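Long-range contacts in putative glucose-6-phosphate 1-epimerase (Salmonella typhimurium, PDB 2HTA), which probably interconverts the alpha and beta anomers of D-glucose 6-phosphate, acting as a hexose-6-phosphate mutarotase: residues P49-A53 with S64-V68; I20-P24 with R35-D39; Y145-D149 with E171-T175. All blocks are in the same frame, centred on the assembly; numbering follows the deposited sequence.

Overall arrangement
Near the N terminus, contact 2 (I20-P24 with R35-D39) ties the end of helix 14-22 to strand 33-38. It closes a loop of ten residues. Strand 41-48 follows, and then contact 1 (P49-A53 with S64-V68) closes the beta hairpin of strands 51-56 and 61-67. Both contacts reach the same five-stranded antiparallel sheet. They touch through F21, whose CZ lies 3.5 Å from O of A53. Contact 3 (Y145-D149 with E171-T175) comes much later, on the other side of the chain's centre from contact 1. It closes a loop of 21 residues that holds strands 151-158 and 162-169, and joins the segment after helix 140-145 to strand 172-183. The three follow in series; none nests or crosses.

Contact 1 (P49-A53 with S64-V68); sequences PQVKA and SWKPV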
loop_
_atom_site.group_PDB
_atom_site.type_symbol
_atom_site.label_atom_id
_atom_site.label_comp_id
_atom_site.label_asym_id
_atom_site.label_seq_id
_atom_site.Cartn_x
_atom_site.Cartn_y
_atom_site.Cartn_z
ATOM N N PRO A 49 21.819 1.595 7.112
ATOM C CA PRO A 49 22.137 0.673 8.227
ATOM C C PRO A 49 20.960 0.234 9.116
ATOM O O PRO A 49 20.989 -0.877 9.686
ATOM C CB PRO A 49 23.132 1.490 9.053
ATOM C CG PRO A 49 23.843 2.300 8.033
ATOM C CD PRO A 49 22.660 2.795 7.182
ATOM N N GLN A 50 19.928 1.090 9.242
ATOM C CA GLN A 50 18.801 0.782 10.112
ATOM C C GLN A 50 17.541 0.308 9.344
ATOM O O GLN A 50 16.541 -0.030 9.966
ATOM C CB GLN A 50 18.418 2.070 10.874
ATOM C CG GLN A 50 19.543 2.564 11.805
ATOM C CD GLN A 50 19.745 1.537 12.871
ATOM O OE1 GLN A 50 18.892 1.362 13.733
ATOM N NE2 GLN A 50 20.788 0.766 12.751
ATOM N N VAL A 51 17.586 0.314 8.014
ATOM C CA VAL A 51 16.376 -0.039 7.233
ATOM C C VAL A 51 16.709 -0.299 5.754
ATOM O O VAL A 51 17.516 0.392 5.166
ATOM C CB VAL A 51 15.328 1.144 7.295
ATOM C CG1 VAL A 51 15.945 2.546 6.905
ATOM C CG2 VAL A 51 14.033 0.781 6.462
ATOM N N LYS A 52 16.025 -1.272 5.175
ATOM C CA LYS A 52 16.075 -1.507 3.740
ATOM C C LYS A 52 14.661 -1.302 3.206
ATOM O O LYS A 52 13.715 -1.803 3.788
ATOM C CB LYS A 52 16.495 -2.954 3.466
ATOM C CG LYS A 52 17.992 -3.161 3.717
ATOM C CD LYS A 52 18.360 -4.608 3.394
ATOM C CE LYS A 52 19.885 -4.815 3.606
ATOM N NZ LYS A 52 20.250 -6.253 3.797
ATOM N N ALA A 53 14.534 -0.550 2.125
ATOM C CA ALA A 53 13.203 -0.304 1.535
ATOM C C ALA A 53 13.372 -0.010 0.057
ATOM O O ALA A 53 14.464 0.363 -0.416
ATOM C CB ALA A 53 12.557 0.931 2.247
ATOM N N SER A 64 8.751 -2.536 -0.595
ATOM C CA SER A 64 9.277 -3.377 0.523
ATOM C C SER A 64 9.772 -2.451 1.633
ATOM O O SER A 64 10.153 -1.322 1.355
ATOM C CB SER A 64 10.431 -4.312 0.054
ATOM O OG SER A 64 11.610 -3.594 -0.259
ATOM N N TRP A 65 9.794 -2.958 2.863
ATOM C CA TRP A 65 10.294 -2.222 4.003
ATOM C C TRP A 65 10.700 -3.299 5.016
ATOM O O TRP A 65 9.890 -4.144 5.407
ATOM C CB TRP A 65 9.214 -1.257 4.589
ATOM C CG TRP A 65 9.619 -0.687 5.929
ATOM C CD1 TRP A 65 10.800 0.000 6.218
ATOM C CD2 TRP A 65 8.926 -0.835 7.181
ATOM N NE1 TRP A 65 10.806 0.361 7.547
ATOM C CE2 TRP A 65 9.710 -0.198 8.171
ATOM C CE3 TRP A 65 7.703 -1.444 7.556
ATOM C CZ2 TRP A 65 9.332 -0.146 9.538
ATOM C CZ3 TRP A 65 7.303 -1.378 8.908
ATOM C CH2 TRP A 65 8.138 -0.754 9.891
ATOM N N LYS A 66 11.955 -3.211 5.476
ATOM C CA LYS A 66 12.466 -4.131 6.446
ATOM C C LYS A 66 13.357 -3.342 7.397
ATOM O O LYS A 66 14.475 -2.973 7.024
ATOM C CB LYS A 66 13.275 -5.201 5.749
ATOM C CG LYS A 66 13.819 -6.296 6.680
ATOM C CD LYS A 66 14.432 -7.372 5.771
ATOM C CE LYS A 66 15.719 -7.857 6.322
ATOM N NZ LYS A 66 15.435 -8.734 7.516
ATOM N N PRO A 67 12.837 -3.040 8.613
ATOM C CA PRO A 67 13.670 -2.369 9.558
ATOM C C PRO A 67 14.663 -3.388 10.124
ATOM O O PRO A 67 14.400 -4.594 10.125
ATOM C CB PRO A 67 12.681 -1.878 10.634
ATOM C CG PRO A 67 11.450 -2.596 10.434
ATOM C CD PRO A 67 11.491 -3.339 9.157
ATOM N N VAL A 68 15.802 -2.892 10.563
ATOM C CA VAL A 68 16.845 -3.740 11.072
ATOM C C VAL A 68 16.335 -4.585 12.236
ATOM O O VAL A 68 15.579 -4.105 13.096
ATOM C CB VAL A 68 18.143 -2.911 11.439
ATOM C CG1 VAL A 68 17.924 -1.972 12.594
ATOM C CG2 VAL A 68 19.289 -3.803 11.682
HETATM O O HOH W 1 13.027 -4.240 2.068
#
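The open end of a beta hairpin is held here by antiparallel pairing. K52 and K66 form the hydrogen-bonded pair: K52 N to K66 O is 3.0 Å and K66 N to K52 O is 2.8 Å. V51-P67 and A53-W65 are non-hydrogen-bonded pairs. Beyond V51, V68 N still bonds Q50 O at 3.0 Å.

Side chains alternate between the two faces. V51, A53, W65 and P67 share the buried face. The p rotamer of V51 sets CG2 3.3 Å from CD1 of W65, at the edge of the indole. The t rotamer of W65 brings that edge to 4.4 Å from CB of A53. W65 NE1 bonds G159 O. K52 and K66 take the other face. K52 is extended (m, then t throughout), whereas K66 starts t, t, then departs from the extended form at chi3 (138°) and chi4 (p), and its NZ bonds E70 O. Q50 is folded (m, m), placing OE1 3.7 Å from V68 CG1. S64 is p; its OG bonds S54 OG and a water, 2.8 Å away, that also bonds weakly to K52 O at 3.1 Å.

Strand 41-48 flanks the hairpin and pairs with A53 through V46. Helix 14-22 packs F21 against K52 and S64.

Contact 2 (I20-P24 with R35-D39); sequences IFALP and RRQLD
This is a helix-end to strand contact, where the end of helix 14-22 packs on one face of the N-terminal five-stranded antiparallel sheet. An arginine reaches from strand 33-38 to F21 O in the last turn of the helix and to L23 O just beyond it. I20 and F21 are helical. L23 N bonds I20 O at 3.2 Å. The chain then extends at L23 and P24, with phi/psi near -63/147 at both. R35 to L38 are extended strand. D39 turns at phi 49, psi -119. The nearest CA pairs are P24-R36 at 6.2 Å and I20-L38 at 7.3 Å.

R36 is the centre of the contact. Its CB points toward the helix end, and its side chain is m, t, t, nearly straight beyond chi1. NH1 makes weak hydrogen bonds to F21 O (3.0 Å) and L23 O (2.9 Å). F21 O has no next helical turn to supply an amide donor, and the guanidinium partly takes that place. F21 O lies at the guanidinium edge. A water accepts from R36 NH2 at 2.8 Å and bonds weakly to F21 O at 3.3 Å. R36 NE bonds S34 OG.

L23 (m, t) and L38 (t, p) point toward each other's segment, with L23 CD2 3.9 Å from L38 CD1. I20 CG1 lies 4.2 Å from L38 CD2. L23 CB packs 3.9 Å from R36 CD. A second water bridges P24 O (2.7 Å) and Q37 N (2.9 Å). I20 also packs on L43 and V45 of strand 41-48 and L63 of strand 61-67. R35 points away and forms salt bridges with E27 and D42.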
loop_
_atom_site.group_PDB
_atom_site.type_symbol
_atom_site.label_atom_id
_atom_site.label_comp_id
_atom_site.label_asym_id
_atom_site.label_seq_id
_atom_site.Cartn_x
_atom_site.Cartn_y
_atom_site.Cartn_z
ATOM N N ILE A 20 15.638 -7.190 -6.056
ATOM C CA ILE A 20 15.685 -5.767 -6.241
ATOM C C ILE A 20 16.997 -5.266 -5.617
ATOM O O ILE A 20 17.697 -4.425 -6.180
ATOM C CB ILE A 20 14.432 -5.102 -5.541
ATOM C CG1 ILE A 20 13.183 -5.441 -6.359
ATOM C CG2 ILE A 20 14.651 -3.567 -5.387
ATOM C CD1 ILE A 20 11.848 -5.078 -5.671
ATOM N N PHE A 21 17.310 -5.764 -4.429
ATOM C CA PHE A 21 18.509 -5.257 -3.730
ATOM C C PHE A 21 19.817 -5.812 -4.344
ATOM O O PHE A 21 20.900 -5.306 -4.048
ATOM C CB PHE A 21 18.425 -5.602 -2.257
ATOM C CG PHE A 21 17.520 -4.663 -1.495
ATOM C CD1 PHE A 21 18.048 -3.551 -0.874
ATOM C CD2 PHE A 21 16.150 -4.875 -1.474
ATOM C CE1 PHE A 21 17.227 -2.632 -0.214
ATOM C CE2 PHE A 21 15.306 -3.959 -0.800
ATOM C CZ PHE A 21 15.873 -2.840 -0.172
ATOM N N ALA A 22 19.682 -6.809 -5.224
ATOM C CA ALA A 22 20.848 -7.341 -5.967
ATOM C C ALA A 22 21.116 -6.562 -7.238
ATOM O O ALA A 22 22.194 -6.700 -7.849
ATOM C CB ALA A 22 20.617 -8.840 -6.271
ATOM N N LEU A 23 20.172 -5.705 -7.652
ATOM C CA LEU A 23 20.320 -4.931 -8.903
ATOM C C LEU A 23 21.502 -3.940 -8.904
ATOM O O LEU A 23 21.852 -3.413 -7.825
ATOM C CB LEU A 23 19.026 -4.165 -9.212
ATOM C CG LEU A 23 17.757 -4.953 -9.497
ATOM C CD1 LEU A 23 16.585 -4.031 -9.467
ATOM C CD2 LEU A 23 17.828 -5.628 -10.836
ATOM N N PRO A 24 22.143 -3.704 -10.090
ATOM C CA PRO A 24 23.231 -2.732 -10.219
ATOM C C PRO A 24 22.712 -1.332 -9.905
ATOM O O PRO A 24 21.558 -1.028 -10.222
ATOM C CB PRO A 24 23.584 -2.770 -11.720
ATOM C CG PRO A 24 23.003 -3.956 -12.224
ATOM C CD PRO A 24 21.876 -4.383 -11.373
ATOM N N ARG A 35 19.181 4.845 -7.578
ATOM C CA ARG A 35 18.265 4.375 -8.616
ATOM C C ARG A 35 18.753 3.100 -9.338
ATOM O O ARG A 35 19.953 2.962 -9.699
ATOM C CB ARG A 35 17.975 5.446 -9.658
ATOM C CG ARG A 35 17.145 4.797 -10.821
ATOM C CD ARG A 35 16.625 5.733 -11.857
ATOM N NE ARG A 35 17.639 6.397 -12.695
ATOM C CZ ARG A 35 18.023 6.040 -13.923
ATOM N NH1 ARG A 35 17.560 4.951 -14.539
ATOM N NH2 ARG A 35 18.940 6.809 -14.524
ATOM N N ARG A 36 17.832 2.153 -9.537
ATOM C CA ARG A 36 18.142 0.895 -10.212
ATOM C C ARG A 36 16.983 0.669 -11.159
ATOM O O ARG A 36 16.061 1.496 -11.222
ATOM C CB ARG A 36 18.251 -0.236 -9.179
ATOM C CG ARG A 36 19.070 0.225 -7.964
ATOM C CD ARG A 36 19.634 -0.934 -7.141
ATOM N NE ARG A 36 20.162 -0.467 -5.856
ATOM C CZ ARG A 36 20.659 -1.292 -4.958
ATOM N NH1 ARG A 36 20.755 -2.577 -5.281
ATOM N NH2 ARG A 36 21.090 -0.844 -3.760
ATOM N N GLN A 37 17.026 -0.432 -11.899
ATOM C CA GLN A 37 15.976 -0.694 -12.865
ATOM C C GLN A 37 15.647 -2.137 -12.907
ATOM O O GLN A 37 16.531 -2.982 -12.932
ATOM C CB GLN A 37 16.361 -0.173 -14.282
ATOM C CG GLN A 37 15.172 -0.256 -15.298
ATOM C CD GLN A 37 15.529 0.270 -16.692
ATOM O OE1 GLN A 37 16.567 0.912 -16.876
ATOM N NE2 GLN A 37 14.666 0.001 -17.676
ATOM N N LEU A 38 14.350 -2.457 -12.885
ATOM C CA LEU A 38 13.929 -3.834 -13.069
ATOM C C LEU A 38 12.937 -3.879 -14.247
ATOM O O LEU A 38 11.894 -3.205 -14.234
ATOM C CB LEU A 38 13.306 -4.385 -11.815
ATOM C CG LEU A 38 13.058 -5.913 -11.739
ATOM C CD1 LEU A 38 14.316 -6.800 -12.045
ATOM C CD2 LEU A 38 12.498 -6.224 -10.422
ATOM N N ASP A 39 13.307 -4.634 -15.287
ATOM C CA ASP A 39 12.524 -4.649 -16.549
ATOM C C ASP A 39 12.249 -3.219 -17.011
ATOM O O ASP A 39 13.208 -2.463 -17.247
ATOM C CB ASP A 39 11.269 -5.498 -16.360
ATOM C CG ASP A 39 10.712 -6.043 -17.692
ATOM O OD1 ASP A 39 11.263 -5.698 -18.760
ATOM O OD2 ASP A 39 9.670 -6.770 -17.687
HETATM O O HOH W 2 21.999 -2.865 -2.106
HETATM O O HOH W 3 19.659 -1.718 -11.954
#

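Contact 3 (Y145-D149 with E171-T175); sequences YWPHD and EFATT
F172 and W146 bury the most surface here, followed by H148. F172 begins strand 172-183 with phi/psi -172/169 and chi1 40° (p). Its CB points toward the 145-149 loop. W146 is t, with chi2 72°. Its CH2 sits over one face of the F172 ring, 3.7 Å from CD2. The W146 six-membered ring and F172 ring are oblique, with centroids 5.4 Å apart and planes at 50°.

The loop between helix 140-145 and strand 151-158 thus packs on the start of strand 172-183, where F172 pairs with A292 of strand 289-292. The loop bends in an inverse gamma turn centred on P147 (phi/psi -76/61), with H148 N bonded to W146 O at 2.7 Å. W146 and H148, on either side of P147 in sequence, both point toward the strand. The nearest CA pair is H148-F172, at 7.4 Å. H148 is m, and its CB lies 4.1 Å from F172 CD2.

Two waters bridge the segments. One links H148 ND1 (2.7 Å) to E171 O (2.8 Å). The other joins backbone to backbone, D149 O (2.6 Å) to E171 N (2.9 Å).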
loop_
_atom_site.group_PDB
_atom_site.type_symbol
_atom_site.label_atom_id
_atom_site.label_comp_id
_atom_site.label_asym_id
_atom_site.label_seq_id
_atom_site.Cartn_x
_atom_site.Cartn_y
_atom_site.Cartn_z
ATOM N N TYR A 145 -8.926 11.533 -19.606
ATOM C CA TYR A 145 -9.886 10.647 -18.941
ATOM C C TYR A 145 -10.355 11.133 -17.578
ATOM O O TYR A 145 -11.304 10.562 -17.050
ATOM C CB TYR A 145 -9.365 9.199 -18.857
ATOM C CG TYR A 145 -7.960 9.064 -18.339
ATOM C CD1 TYR A 145 -7.693 9.132 -16.957
ATOM C CD2 TYR A 145 -6.889 8.840 -19.203
ATOM C CE1 TYR A 145 -6.410 9.018 -16.474
ATOM C CE2 TYR A 145 -5.589 8.697 -18.713
ATOM C CZ TYR A 145 -5.361 8.801 -17.328
ATOM O OH TYR A 145 -4.062 8.703 -16.832
ATOM N N TRP A 146 -9.751 12.192 -17.024
ATOM C CA TRP A 146 -10.191 12.744 -15.718
ATOM C C TRP A 146 -9.892 14.248 -15.731
ATOM O O TRP A 146 -8.793 14.710 -15.363
ATOM C CB TRP A 146 -9.518 11.988 -14.555
ATOM C CG TRP A 146 -10.168 12.142 -13.181
ATOM C CD1 TRP A 146 -11.345 11.602 -12.756
ATOM C CD2 TRP A 146 -9.630 12.867 -12.059
ATOM N NE1 TRP A 146 -11.601 12.011 -11.450
ATOM C CE2 TRP A 146 -10.555 12.762 -11.004
ATOM C CE3 TRP A 146 -8.465 13.619 -11.860
ATOM C CZ2 TRP A 146 -10.346 13.368 -9.759
ATOM C CZ3 TRP A 146 -8.258 14.225 -10.607
ATOM C CH2 TRP A 146 -9.196 14.078 -9.579
ATOM N N PRO A 147 -10.885 15.035 -16.179
ATOM C CA PRO A 147 -10.722 16.460 -16.505
ATOM C C PRO A 147 -10.651 17.356 -15.284
ATOM O O PRO A 147 -11.474 18.275 -15.146
ATOM C CB PRO A 147 -11.957 16.758 -17.376
ATOM C CG PRO A 147 -13.004 15.861 -16.736
ATOM C CD PRO A 147 -12.270 14.568 -16.407
ATOM N N HIS A 148 -9.639 17.128 -14.442
ATOM C CA HIS A 148 -9.379 17.928 -13.251
ATOM C C HIS A 148 -7.851 18.066 -13.115
ATOM O O HIS A 148 -7.110 17.076 -13.241
ATOM C CB HIS A 148 -9.857 17.195 -11.995
ATOM C CG HIS A 148 -11.269 16.720 -12.078
ATOM N ND1 HIS A 148 -12.338 17.519 -11.736
ATOM C CD2 HIS A 148 -11.796 15.536 -12.482
ATOM C CE1 HIS A 148 -13.472 16.854 -11.930
ATOM N NE2 HIS A 148 -13.172 15.650 -12.386
ATOM N N ASP A 149 -7.387 19.272 -12.873
ATOM C CA ASP A 149 -5.988 19.402 -12.582
ATOM C C ASP A 149 -5.697 19.001 -11.139
ATOM O O ASP A 149 -6.547 19.151 -10.254
ATOM C CB ASP A 149 -5.462 20.772 -12.951
ATOM C CG ASP A 149 -5.136 20.841 -14.449
ATOM O OD1 ASP A 149 -4.132 20.196 -14.978
ATOM O OD2 ASP A 149 -5.936 21.472 -15.099
ATOM N N GLU A 171 -9.291 20.894 -6.796
ATOM C CA GLU A 171 -10.674 21.129 -6.384
ATOM C C GLU A 171 -11.478 19.973 -6.894
ATOM O O GLU A 171 -11.812 19.930 -8.104
ATOM C CB GLU A 171 -11.221 22.415 -7.019
ATOM C CG GLU A 171 -10.342 23.667 -6.914
ATOM C CD GLU A 171 -10.290 24.287 -5.510
ATOM O OE1 GLU A 171 -11.342 24.404 -4.792
ATOM O OE2 GLU A 171 -9.162 24.691 -5.119
ATOM N N PHE A 172 -11.759 19.013 -6.012
ATOM C CA PHE A 172 -12.404 17.796 -6.470
ATOM C C PHE A 172 -12.775 16.999 -5.241
ATOM O O PHE A 172 -12.352 17.314 -4.142
ATOM C CB PHE A 172 -11.520 16.960 -7.454
ATOM C CG PHE A 172 -10.052 16.911 -7.087
ATOM C CD1 PHE A 172 -9.642 16.367 -5.883
ATOM C CD2 PHE A 172 -9.078 17.425 -7.944
ATOM C CE1 PHE A 172 -8.254 16.310 -5.508
ATOM C CE2 PHE A 172 -7.736 17.419 -7.586
ATOM C CZ PHE A 172 -7.290 16.845 -6.360
ATOM N N ALA A 173 -13.584 15.966 -5.451
ATOM C CA ALA A 173 -13.980 15.063 -4.398
ATOM C C ALA A 173 -13.604 13.668 -4.883
ATOM O O ALA A 173 -13.852 13.329 -6.043
ATOM C CB ALA A 173 -15.490 15.162 -4.172
ATOM N N THR A 174 -12.936 12.888 -4.027
ATOM C CA THR A 174 -12.317 11.613 -4.394
ATOM C C THR A 174 -12.584 10.504 -3.359
ATOM O O THR A 174 -13.037 10.764 -2.241
ATOM C CB THR A 174 -10.741 11.705 -4.483
ATOM O OG1 THR A 174 -10.186 12.042 -3.191
ATOM C CG2 THR A 174 -10.270 12.735 -5.478
ATOM N N THR A 175 -12.275 9.271 -3.752
ATOM C CA THR A 175 -12.086 8.217 -2.772
ATOM C C THR A 175 -10.699 7.611 -3.036
ATOM O O THR A 175 -10.138 7.723 -4.144
ATOM C CB THR A 175 -13.192 7.148 -2.817
ATOM O OG1 THR A 175 -13.238 6.569 -4.120
ATOM C CG2 THR A 175 -14.637 7.782 -2.463
HETATM O O HOH W 4 -11.671 20.032 -10.855
HETATM O O HOH W 5 -8.421 20.887 -9.567
#